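Local coordinates for probable branched-chain amino acid ABC transporter, amino acid binding protein (Thermus thermophilus, PDB 3LKB) that binds valine in this crystal and probably captures branched-chain amino acids for an ABC importer, at residues 33-38 with 47-52; 68-71 with 75-78; 109-112 with 118-121; 301-306 with 325-330. The protein carries 2 engineered substitutions. One frame throughout, in Å; residues are numbered along the deposited sequence.

Interaction 1 of 4, residues 33-38 with 47-52; sequences DYCKWA and VVFNCV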
loop_
_atom_site.group_PDB
_atom_site.type_symbol
_atom_site.label_atom_id
_atom_site.label_comp_id
_atom_site.label_asym_id
_atom_site.label_seq_id
_atom_site.Cartn_x
_atom_site.Cartn_y
_atom_site.Cartn_z
ATOM N N ASP A 33 8.382 -1.650 13.339
ATOM C CA ASP A 33 8.015 -2.451 14.508
ATOM C C ASP A 33 9.195 -2.923 15.371
ATOM O O ASP A 33 9.157 -2.812 16.604
ATOM C CB ASP A 33 7.116 -3.637 14.110
ATOM C CG ASP A 33 5.746 -3.165 13.695
ATOM O OD1 ASP A 33 5.527 -1.946 13.852
ATOM O OD2 ASP A 33 4.918 -3.961 13.190
ATOM N N TYR A 34 10.198 -3.423 14.703
ATOM C CA TYR A 34 11.366 -3.932 15.393
ATOM C C TYR A 34 12.080 -2.811 16.141
ATOM O O TYR A 34 12.523 -2.979 17.285
ATOM C CB TYR A 34 12.302 -4.559 14.380
ATOM C CG TYR A 34 13.326 -5.370 15.104
ATOM C CD1 TYR A 34 12.970 -6.596 15.582
ATOM C CD2 TYR A 34 14.589 -4.846 15.294
ATOM C CE1 TYR A 34 13.872 -7.342 16.290
ATOM C CE2 TYR A 34 15.499 -5.584 16.015
ATOM C CZ TYR A 34 15.133 -6.811 16.506
ATOM O OH TYR A 34 16.031 -7.529 17.239
ATOM N N CYS A 35 12.192 -1.662 15.460
ATOM C CA CYS A 35 12.838 -0.515 16.046
ATOM C C CYS A 35 12.080 -0.067 17.288
ATOM O O CYS A 35 12.680 0.375 18.281
ATOM C CB CYS A 35 12.915 0.621 15.044
ATOM S SG CYS A 35 13.955 2.018 15.571
ATOM N N LYS A 36 10.750 -0.222 17.206
ATOM C CA LYS A 36 9.831 0.109 18.287
ATOM C C LYS A 36 10.064 -0.824 19.455
ATOM O O LYS A 36 10.152 -0.411 20.609
ATOM C CB LYS A 36 8.399 -0.057 17.795
ATOM C CG LYS A 36 7.407 0.867 18.478
ATOM C CD LYS A 36 6.565 1.638 17.475
ATOM C CE LYS A 36 7.369 2.744 16.817
ATOM N NZ LYS A 36 6.531 3.551 15.880
ATOM N N TRP A 37 10.146 -2.137 19.138
ATOM C CA TRP A 37 10.496 -3.185 20.099
ATOM C C TRP A 37 11.910 -3.018 20.711
ATOM O O TRP A 37 12.088 -3.220 21.890
ATOM C CB TRP A 37 10.330 -4.579 19.468
ATOM C CG TRP A 37 10.300 -5.734 20.437
ATOM C CD1 TRP A 37 9.221 -6.159 21.190
ATOM C CD2 TRP A 37 11.350 -6.659 20.702
ATOM N NE1 TRP A 37 9.552 -7.287 21.922
ATOM C CE2 TRP A 37 10.859 -7.603 21.646
ATOM C CE3 TRP A 37 12.665 -6.779 20.251
ATOM C CZ2 TRP A 37 11.653 -8.635 22.163
ATOM C CZ3 TRP A 37 13.469 -7.837 20.762
ATOM C CH2 TRP A 37 12.956 -8.745 21.710
ATOM N N ALA A 38 12.902 -2.613 19.922
ATOM C CA ALA A 38 14.220 -2.276 20.491
ATOM C C ALA A 38 14.115 -1.273 21.644
ATOM O O ALA A 38 14.752 -1.447 22.675
ATOM C CB ALA A 38 15.165 -1.756 19.418
ATOM N N VAL A 47 20.584 3.843 24.418
ATOM C CA VAL A 47 20.256 4.355 23.092
ATOM C C VAL A 47 18.745 4.383 22.870
ATOM O O VAL A 47 18.066 3.364 23.030
ATOM C CB VAL A 47 20.893 3.477 22.008
ATOM C CG1 VAL A 47 20.351 3.831 20.618
ATOM C CG2 VAL A 47 22.367 3.602 22.037
ATOM N N VAL A 48 18.186 5.528 22.518
ATOM C CA VAL A 48 16.799 5.468 22.010
ATOM C C VAL A 48 16.809 5.605 20.498
ATOM O O VAL A 48 17.461 6.504 19.951
ATOM C CB VAL A 48 15.766 6.379 22.776
ATOM C CG1 VAL A 48 16.314 6.782 24.124
ATOM C CG2 VAL A 48 15.387 7.619 22.000
ATOM N N PHE A 49 16.168 4.656 19.822
ATOM C CA PHE A 49 16.106 4.712 18.372
ATOM C C PHE A 49 15.032 5.689 17.924
ATOM O O PHE A 49 13.889 5.639 18.373
ATOM C CB PHE A 49 15.919 3.334 17.721
ATOM C CG PHE A 49 17.120 2.419 17.883
ATOM C CD1 PHE A 49 18.203 2.495 17.007
ATOM C CD2 PHE A 49 17.170 1.499 18.923
ATOM C CE1 PHE A 49 19.307 1.664 17.160
ATOM C CE2 PHE A 49 18.274 0.656 19.093
ATOM C CZ PHE A 49 19.343 0.731 18.220
ATOM N N ASN A 50 15.448 6.609 17.075
ATOM C CA ASN A 50 14.542 7.393 16.294
ATOM C C ASN A 50 14.272 6.625 14.959
ATOM O O ASN A 50 15.163 6.383 14.119
ATOM C CB ASN A 50 15.176 8.767 16.065
ATOM C CG ASN A 50 14.328 9.655 15.230
ATOM O OD1 ASN A 50 13.135 9.700 15.435
ATOM N ND2 ASN A 50 14.935 10.374 14.267
ATOM N N CYS A 51 13.031 6.213 14.799
ATOM C CA CYS A 51 12.665 5.347 13.701
ATOM C C CYS A 51 12.147 6.143 12.512
ATOM O O CYS A 51 11.094 6.716 12.591
ATOM C CB CYS A 51 11.564 4.416 14.128
ATOM S SG CYS A 51 11.131 3.393 12.686
ATOM N N VAL A 52 12.897 6.185 11.425
ATOM C CA VAL A 52 12.471 6.921 10.282
ATOM C C VAL A 52 12.267 5.987 9.091
ATOM O O VAL A 52 13.220 5.393 8.567
ATOM C CB VAL A 52 13.411 8.060 9.977
ATOM C CG1 VAL A 52 12.949 8.780 8.740
ATOM C CG2 VAL A 52 13.487 9.003 11.209
#
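C35, A38, F49 and C51 join the helix and the second strand of a beta-alpha-beta unit made of strand 6-14, helix 21-41 and strand 47-55. The short axes of 33-38 and 47-52 run nearly antiparallel, at 159°, and approach to 8.2 Å. C35 carries the contact. Its SG is anti to the backbone N (chi1 -170°), which sends the sulfur out to the strand between two residues of the same strand face. C35 SG lies 3.2 Å from F49 CB, a tight approach, and 3.7 Å from C51 CB. The two sulfurs, C35 SG and C51 SG, are 4.3 Å apart, too far for a disulfide. C35 SG is also 5.0 Å from the centroid of the F49 ring and 53° off its normal. This is an oblique sulfur-aromatic contact. One turn along the helix, A38 CB meets the same ring obliquely, 3.9 Å from F49 CD2. V47 CG1 sits over the centre of one ring face, 4.0 Å above its plane. No hydrogen bond crosses the interface. V48, N50 and V52 make backbone hydrogen bonds to strand 6-14, and F49 N bonds to the N39 side chain. I301 of helix 285-308 also packs on F49. A helix packed on the strand that follows it is the arrangement of the beta-alpha-beta crossover, the repeating element of the alpha/beta lobes of periplasmic binding proteins.

Interaction 2 of 4, residues 68-71 with 75-78; sequences EEAV and KIPV
A70 and V71 offer their carbonyls to K75 and I76 where helix 60-72 gives way to the loop before strand 79-81. Both backbone bonds are weak. I76 N reaches A70 O at 3.5 Å, long but nearly straight, with 169° at the hydrogen. K75 N is closer to V71 O, at 3.3 Å, but the bond is bent to 127°. K75 CA adds a C-H...O contact to V71 O at 3.4 Å. K75 is the first residue to leave helical backbone angles, and its positive phi turns the chain back toward the last turn. Its ammonium NZ bonds to D72 O, another carbonyl near the helix end. Outside these polar links the I76 side chain closes on A70. CG1 of I76 lies between its own backbone N and carbonyl carbon (chi1 60°), and both branches then border the A70 carbonyl. I76 CG2 is 3.6 Å from A70 O, and I76 CG1 is 3.7 Å from the same oxygen. I76 CG2 also touches A70 CB at 4.2 Å. F11 of strand 6-14 packs on both A70 and I76. The chemistry implies a helix end closed by several modest backbone contacts and an aliphatic cover, rather than by one strong bond.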
loop_
_atom_site.group_PDB
_atom_site.type_symbol
_atom_site.label_atom_id
_atom_site.label_comp_id
_atom_site.label_asym_id
_atom_site.label_seq_id
_atom_site.Cartn_x
_atom_site.Cartn_y
_atom_site.Cartn_z
ATOM N N GLU A 68 19.970 11.657 1.389
ATOM C CA GLU A 68 20.786 12.854 1.640
ATOM C C GLU A 68 20.354 13.567 2.909
ATOM O O GLU A 68 21.211 13.912 3.712
ATOM C CB GLU A 68 20.845 13.804 0.458
ATOM C CG GLU A 68 21.742 13.264 -0.633
ATOM C CD GLU A 68 21.532 13.939 -1.990
ATOM O OE1 GLU A 68 20.476 14.613 -2.228
ATOM O OE2 GLU A 68 22.438 13.767 -2.837
ATOM N N GLU A 69 19.035 13.729 3.083
ATOM C CA GLU A 69 18.451 14.287 4.299
ATOM C C GLU A 69 18.883 13.457 5.478
ATOM O O GLU A 69 19.384 14.017 6.450
ATOM C CB GLU A 69 16.922 14.352 4.251
ATOM C CG GLU A 69 16.249 14.442 5.655
ATOM C CD GLU A 69 14.764 13.992 5.675
ATOM O OE1 GLU A 69 14.469 12.806 5.328
ATOM O OE2 GLU A 69 13.909 14.816 6.057
ATOM N N ALA A 70 18.722 12.140 5.379
ATOM C CA ALA A 70 19.081 11.246 6.466
ATOM C C ALA A 70 20.587 11.249 6.794
ATOM O O ALA A 70 20.939 10.985 7.929
ATOM C CB ALA A 70 18.594 9.827 6.189
ATOM N N VAL A 71 21.466 11.505 5.828
ATOM C CA VAL A 71 22.880 11.521 6.179
ATOM C C VAL A 71 23.205 12.869 6.846
ATOM O O VAL A 71 23.852 12.912 7.927
ATOM C CB VAL A 71 23.873 11.134 4.977
ATOM C CG1 VAL A 71 23.474 11.813 3.676
ATOM C CG2 VAL A 71 25.303 11.529 5.293
ATOM N N LYS A 75 22.405 12.000 10.722
ATOM C CA LYS A 75 23.744 11.427 11.017
ATOM C C LYS A 75 23.741 9.912 11.071
ATOM O O LYS A 75 24.412 9.321 11.934
ATOM C CB LYS A 75 24.295 11.924 12.371
ATOM C CG LYS A 75 24.137 13.395 12.670
ATOM C CD LYS A 75 24.972 14.264 11.765
ATOM C CE LYS A 75 24.375 15.661 11.729
ATOM N NZ LYS A 75 25.221 16.566 10.913
ATOM N N ILE A 76 22.994 9.272 10.180
ATOM C CA ILE A 76 22.859 7.816 10.232
ATOM C C ILE A 76 24.193 7.068 10.162
ATOM O O ILE A 76 25.017 7.354 9.314
ATOM C CB ILE A 76 21.859 7.242 9.151
ATOM C CG1 ILE A 76 22.289 7.580 7.711
ATOM C CG2 ILE A 76 20.435 7.750 9.396
ATOM C CD1 ILE A 76 21.531 6.804 6.667
ATOM N N PRO A 77 24.387 6.087 11.049
ATOM C CA PRO A 77 25.520 5.184 11.010
ATOM C C PRO A 77 25.329 3.935 10.121
ATOM O O PRO A 77 26.304 3.195 9.886
ATOM C CB PRO A 77 25.663 4.775 12.494
ATOM C CG PRO A 77 24.238 4.789 12.994
ATOM C CD PRO A 77 23.582 5.915 12.273
ATOM N N VAL A 78 24.091 3.724 9.651
ATOM C CA VAL A 78 23.655 2.602 8.761
ATOM C C VAL A 78 22.481 3.097 7.911
ATOM O O VAL A 78 21.760 3.985 8.345
ATOM C CB VAL A 78 23.025 1.384 9.530
ATOM C CG1 VAL A 78 23.085 0.064 8.659
ATOM C CG2 VAL A 78 23.671 1.162 10.839
#

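Interaction 3 of 4, residues 109-112 with 118-121; sequences ELID and YIFL
L110, I111, I119 and L121 make an aliphatic cluster that closes the long connection between strands 101-103 and 121-123. No hydrogen bond crosses it. I119 holds the middle. With CG1 anti to the carbonyl carbon (chi1 -62°) and the chain extended beyond it, the side chain ends at the L110 carbonyl, I119 CD1 lying 3.4 Å from L110 O. The other branch, I119 CG2, meets L110 CB at 4.0 Å and I111 CG2 at 3.9 Å. I111 answers with its own methyl: I111 CG2 comes to 3.1 Å from I119 O, a tight carbon-oxygen approach. I111 CG1 takes the crowded position between its backbone N and carbonyl carbon (chi1 48°). From there I111 CG1 touches L121 CD2 at 3.8 Å, and the two side chains cross obliquely. L110 CD1 and L121 CD1 only graze, at 4.5 Å. Replacing I119 by an alanine removes both outer branches and would probably open a gap facing L110 and I111, leaving the L110 carbonyl without its methyl neighbour. The cluster is near but not in the valine pocket: the L110 side chain is about 7 Å from the ligand. Around it, helix 84-97 supplies L88 against L110 and K91 against I119. K91 NZ also bonds to the carbonyls of E109 and D112. P103 of strand 101-103 backs L110, I119 and L121, Y383 of helix 376-383 packs on I111, and helix 313-321 meets F120, whose side chain points away from the cluster.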
loop_
_atom_site.group_PDB
_atom_site.type_symbol
_atom_site.label_atom_id
_atom_site.label_comp_id
_atom_site.label_asym_id
_atom_site.label_seq_id
_atom_site.Cartn_x
_atom_site.Cartn_y
_atom_site.Cartn_z
ATOM N N GLU A 109 25.082 -7.832 -7.920
ATOM C CA GLU A 109 25.837 -6.709 -8.455
ATOM C C GLU A 109 26.133 -5.632 -7.387
ATOM O O GLU A 109 27.129 -4.889 -7.466
ATOM C CB GLU A 109 25.087 -6.142 -9.693
ATOM C CG GLU A 109 25.762 -4.968 -10.414
ATOM C CD GLU A 109 27.215 -5.271 -10.818
ATOM O OE1 GLU A 109 27.519 -6.458 -11.181
ATOM O OE2 GLU A 109 28.046 -4.322 -10.790
ATOM N N LEU A 110 25.268 -5.557 -6.384
ATOM C CA LEU A 110 25.440 -4.600 -5.301
ATOM C C LEU A 110 26.696 -4.829 -4.486
ATOM O O LEU A 110 27.258 -3.860 -4.010
ATOM C CB LEU A 110 24.234 -4.601 -4.357
ATOM C CG LEU A 110 22.875 -4.237 -4.969
ATOM C CD1 LEU A 110 21.780 -4.144 -3.876
ATOM C CD2 LEU A 110 22.945 -2.966 -5.830
ATOM N N ILE A 111 27.109 -6.085 -4.304
ATOM C CA ILE A 111 28.314 -6.390 -3.531
ATOM C C ILE A 111 29.511 -6.732 -4.450
ATOM O O ILE A 111 30.524 -7.202 -3.980
ATOM C CB ILE A 111 28.089 -7.457 -2.411
ATOM C CG1 ILE A 111 27.353 -8.687 -2.911
ATOM C CG2 ILE A 111 27.198 -6.898 -1.299
ATOM C CD1 ILE A 111 28.143 -9.857 -3.138
ATOM N N ASP A 112 29.365 -6.483 -5.754
ATOM C CA ASP A 112 30.458 -6.631 -6.727
ATOM C C ASP A 112 31.104 -5.275 -6.977
ATOM O O ASP A 112 30.465 -4.269 -6.772
ATOM C CB ASP A 112 29.952 -7.189 -8.049
ATOM C CG ASP A 112 29.701 -8.696 -7.999
ATOM O OD1 ASP A 112 30.019 -9.385 -6.984
ATOM O OD2 ASP A 112 29.152 -9.186 -9.004
ATOM N N TYR A 118 30.901 -1.306 1.451
ATOM C CA TYR A 118 29.925 -1.032 2.536
ATOM C C TYR A 118 28.508 -1.586 2.381
ATOM O O TYR A 118 27.617 -1.197 3.122
ATOM C CB TYR A 118 29.831 0.472 2.791
ATOM C CG TYR A 118 31.176 1.010 3.150
ATOM C CD1 TYR A 118 31.971 1.633 2.182
ATOM C CD2 TYR A 118 31.706 0.798 4.426
ATOM C CE1 TYR A 118 33.220 2.079 2.490
ATOM C CE2 TYR A 118 32.961 1.218 4.761
ATOM C CZ TYR A 118 33.717 1.879 3.780
ATOM O OH TYR A 118 34.963 2.363 4.088
ATOM N N ILE A 119 28.295 -2.505 1.442
ATOM C CA ILE A 119 26.944 -3.000 1.199
ATOM C C ILE A 119 26.850 -4.431 1.640
ATOM O O ILE A 119 27.679 -5.253 1.233
ATOM C CB ILE A 119 26.648 -2.889 -0.281
ATOM C CG1 ILE A 119 26.725 -1.391 -0.670
ATOM C CG2 ILE A 119 25.311 -3.600 -0.623
ATOM C CD1 ILE A 119 26.650 -1.137 -2.153
ATOM N N PHE A 120 25.873 -4.753 2.487
ATOM C CA PHE A 120 25.781 -6.118 3.003
ATOM C C PHE A 120 24.424 -6.711 2.767
ATOM O O PHE A 120 23.442 -6.195 3.248
ATOM C CB PHE A 120 26.129 -6.179 4.497
ATOM C CG PHE A 120 27.520 -5.760 4.792
ATOM C CD1 PHE A 120 27.829 -4.413 4.992
ATOM C CD2 PHE A 120 28.535 -6.694 4.825
ATOM C CE1 PHE A 120 29.152 -4.022 5.202
ATOM C CE2 PHE A 120 29.852 -6.328 5.077
ATOM C CZ PHE A 120 30.164 -4.988 5.267
ATOM N N LEU A 121 24.400 -7.812 2.008
ATOM C CA LEU A 121 23.198 -8.543 1.663
ATOM C C LEU A 121 22.831 -9.463 2.824
ATOM O O LEU A 121 23.673 -10.247 3.264
ATOM C CB LEU A 121 23.480 -9.363 0.409
ATOM C CG LEU A 121 22.997 -8.769 -0.904
ATOM C CD1 LEU A 121 23.055 -7.267 -0.911
ATOM C CD2 LEU A 121 23.707 -9.333 -2.105
#

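Interaction 4 of 4, residues 301-306 with 325-330; sequences IRRAQE and GPNAFK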
loop_
_atom_site.group_PDB
_atom_site.type_symbol
_atom_site.label_atom_id
_atom_site.label_comp_id
_atom_site.label_asym_id
_atom_site.label_seq_id
_atom_site.Cartn_x
_atom_site.Cartn_y
_atom_site.Cartn_z
ATOM N N ILE A 301 24.705 -2.022 15.887
ATOM C CA ILE A 301 24.701 -0.873 16.789
ATOM C C ILE A 301 25.014 -1.273 18.243
ATOM O O ILE A 301 25.742 -0.614 18.921
ATOM C CB ILE A 301 23.354 -0.029 16.733
ATOM C CG1 ILE A 301 23.118 0.688 15.417
ATOM C CG2 ILE A 301 23.255 0.913 17.833
ATOM C CD1 ILE A 301 23.987 0.314 14.450
ATOM N N ARG A 302 24.448 -2.368 18.678
ATOM C CA ARG A 302 24.673 -2.897 19.991
ATOM C C ARG A 302 26.113 -3.332 20.195
ATOM O O ARG A 302 26.695 -3.031 21.173
ATOM C CB ARG A 302 23.702 -4.041 20.331
ATOM C CG ARG A 302 23.759 -4.479 21.739
ATOM C CD ARG A 302 23.099 -5.762 22.025
ATOM N NE ARG A 302 23.773 -6.834 21.392
ATOM C CZ ARG A 302 24.792 -7.503 21.883
ATOM N NH1 ARG A 302 25.268 -7.248 23.065
ATOM N NH2 ARG A 302 25.313 -8.430 21.164
ATOM N N ARG A 303 26.656 -4.033 19.231
ATOM C CA ARG A 303 28.034 -4.416 19.255
ATOM C C ARG A 303 28.967 -3.237 19.177
ATOM O O ARG A 303 29.913 -3.164 19.878
ATOM C CB ARG A 303 28.335 -5.461 18.215
ATOM C CG ARG A 303 27.870 -6.801 18.582
ATOM C CD ARG A 303 27.599 -7.559 17.408
ATOM N NE ARG A 303 27.020 -8.848 17.615
ATOM C CZ ARG A 303 27.481 -9.935 17.065
ATOM N NH1 ARG A 303 28.558 -9.843 16.387
ATOM N NH2 ARG A 303 26.885 -11.064 17.221
ATOM N N ALA A 304 28.650 -2.283 18.349
ATOM C CA ALA A 304 29.377 -1.030 18.387
ATOM C C ALA A 304 29.384 -0.391 19.807
ATOM O O ALA A 304 30.408 0.172 20.224
ATOM C CB ALA A 304 28.841 -0.025 17.300
ATOM N N GLN A 305 28.279 -0.477 20.554
ATOM C CA GLN A 305 28.255 0.216 21.844
ATOM C C GLN A 305 29.079 -0.493 22.864
ATOM O O GLN A 305 29.748 0.140 23.678
ATOM C CB GLN A 305 26.855 0.355 22.398
ATOM C CG GLN A 305 26.307 1.710 22.147
ATOM C CD GLN A 305 26.434 2.669 23.316
ATOM O OE1 GLN A 305 27.014 3.758 23.174
ATOM N NE2 GLN A 305 25.847 2.304 24.446
ATOM N N GLU A 306 28.977 -1.811 22.839
ATOM C CA GLU A 306 29.717 -2.654 23.728
ATOM C C GLU A 306 31.230 -2.497 23.498
ATOM O O GLU A 306 31.961 -2.299 24.446
ATOM C CB GLU A 306 29.228 -4.089 23.542
ATOM C CG GLU A 306 30.264 -5.210 23.755
ATOM C CD GLU A 306 30.041 -6.399 22.778
ATOM O OE1 GLU A 306 30.412 -6.261 21.561
ATOM O OE2 GLU A 306 29.494 -7.450 23.252
ATOM N N GLY A 325 31.922 -16.604 12.671
ATOM C CA GLY A 325 32.266 -17.735 13.554
ATOM C C GLY A 325 31.301 -17.863 14.715
ATOM O O GLY A 325 30.098 -17.776 14.540
ATOM N N PRO A 326 31.827 -18.115 15.911
ATOM C CA PRO A 326 31.062 -18.139 17.167
ATOM C C PRO A 326 30.495 -16.756 17.509
ATOM O O PRO A 326 29.716 -16.630 18.442
ATOM C CB PRO A 326 32.133 -18.475 18.244
ATOM C CG PRO A 326 33.342 -18.887 17.506
ATOM C CD PRO A 326 33.252 -18.442 16.093
ATOM N N ASN A 327 30.928 -15.726 16.790
ATOM C CA ASN A 327 30.448 -14.360 17.008
ATOM C C ASN A 327 29.407 -13.986 15.918
ATOM O O ASN A 327 29.126 -12.810 15.673
ATOM C CB ASN A 327 31.651 -13.406 16.991
ATOM C CG ASN A 327 31.348 -12.033 17.604
ATOM O OD1 ASN A 327 31.736 -10.975 17.049
ATOM N ND2 ASN A 327 30.652 -12.034 18.725
ATOM N N ALA A 328 28.836 -15.004 15.283
ATOM C CA ALA A 328 27.820 -14.790 14.273
ATOM C C ALA A 328 26.496 -14.396 14.931
ATOM O O ALA A 328 26.296 -14.609 16.127
ATOM C CB ALA A 328 27.624 -16.033 13.408
ATOM N N PHE A 329 25.601 -13.825 14.133
ATOM C CA PHE A 329 24.324 -13.411 14.635
ATOM C C PHE A 329 23.290 -14.476 14.231
ATOM O O PHE A 329 23.133 -14.823 13.051
ATOM C CB PHE A 329 24.010 -11.985 14.119
ATOM C CG PHE A 329 22.705 -11.430 14.584
ATOM C CD1 PHE A 329 22.335 -11.484 15.931
ATOM C CD2 PHE A 329 21.854 -10.808 13.674
ATOM C CE1 PHE A 329 21.103 -10.964 16.366
ATOM C CE2 PHE A 329 20.623 -10.273 14.072
ATOM C CZ PHE A 329 20.244 -10.357 15.424
ATOM N N LYS A 330 22.632 -15.042 15.234
ATOM C CA LYS A 330 21.666 -16.068 14.980
ATOM C C LYS A 330 20.288 -15.684 15.501
ATOM O O LYS A 330 19.839 -16.195 16.503
ATOM C CB LYS A 330 22.149 -17.412 15.528
ATOM C CG LYS A 330 23.052 -17.333 16.769
ATOM C CD LYS A 330 22.318 -16.934 18.112
ATOM C CE LYS A 330 22.839 -17.712 19.379
ATOM N NZ LYS A 330 21.999 -18.930 19.712
#
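R303 reaches from helix 285-308 to the loop at N327, and its guanidinium meets the N327 carbonyl end-on. CG of R303 is anti to the carbonyl carbon (chi1 -76°), and the chain is extended from CG to NE, which carries the charged group across to the loop. Both terminal nitrogens bond to one atom. R303 NH1 is 3.1 Å from N327 O and R303 NH2 is 3.2 Å from that same oxygen. The oxygen lies at the guanidinium edge, practically in its plane. The two donors approach it differently: NH1 is tilted 15° from the carbonyl plane, while NH2 stands well above it. Beyond the bonds, R303 NH2 is 3.8 Å from A328 O at the guanidinium edge and 4.3 Å from F329 CB. The remaining nitrogen, R303 NE, forms a salt bridge with E299 OE2 one turn earlier on the helix, which probably balances the charge of this buried side chain. A leucine in place of R303 would probably leave the N327 carbonyl without either donor and E299 without one of its charged mates. R302 also pairs with E299. One carbonyl oxygen thus accepts from both terminal nitrogens, an end-on, two-donor arginine-carbonyl contact that ties helix 285-308 to the loop between helix 313-321 and strand 357-362.

Interactions 1, 2 and 4 meet at I301. Its CG2 packs on F49 CZ of interaction 1 at 3.9 Å, and its CD1 packs on V78 CG2 of interaction 2 at 3.7 Å. Helix 285-308 therefore bridges the first two contacts, whose centres are 15 Å apart and which follow each other along the chain. Interaction 3 touches none of the others; its nearest atoms to interaction 2 are about 7 Å away. It lies near the valine pocket, yet L110 does not touch the ligand. Interactions 3 and 4 both lie near the sodium ion, about 9 Å from the L121 side chain and about 8 Å from that of A328.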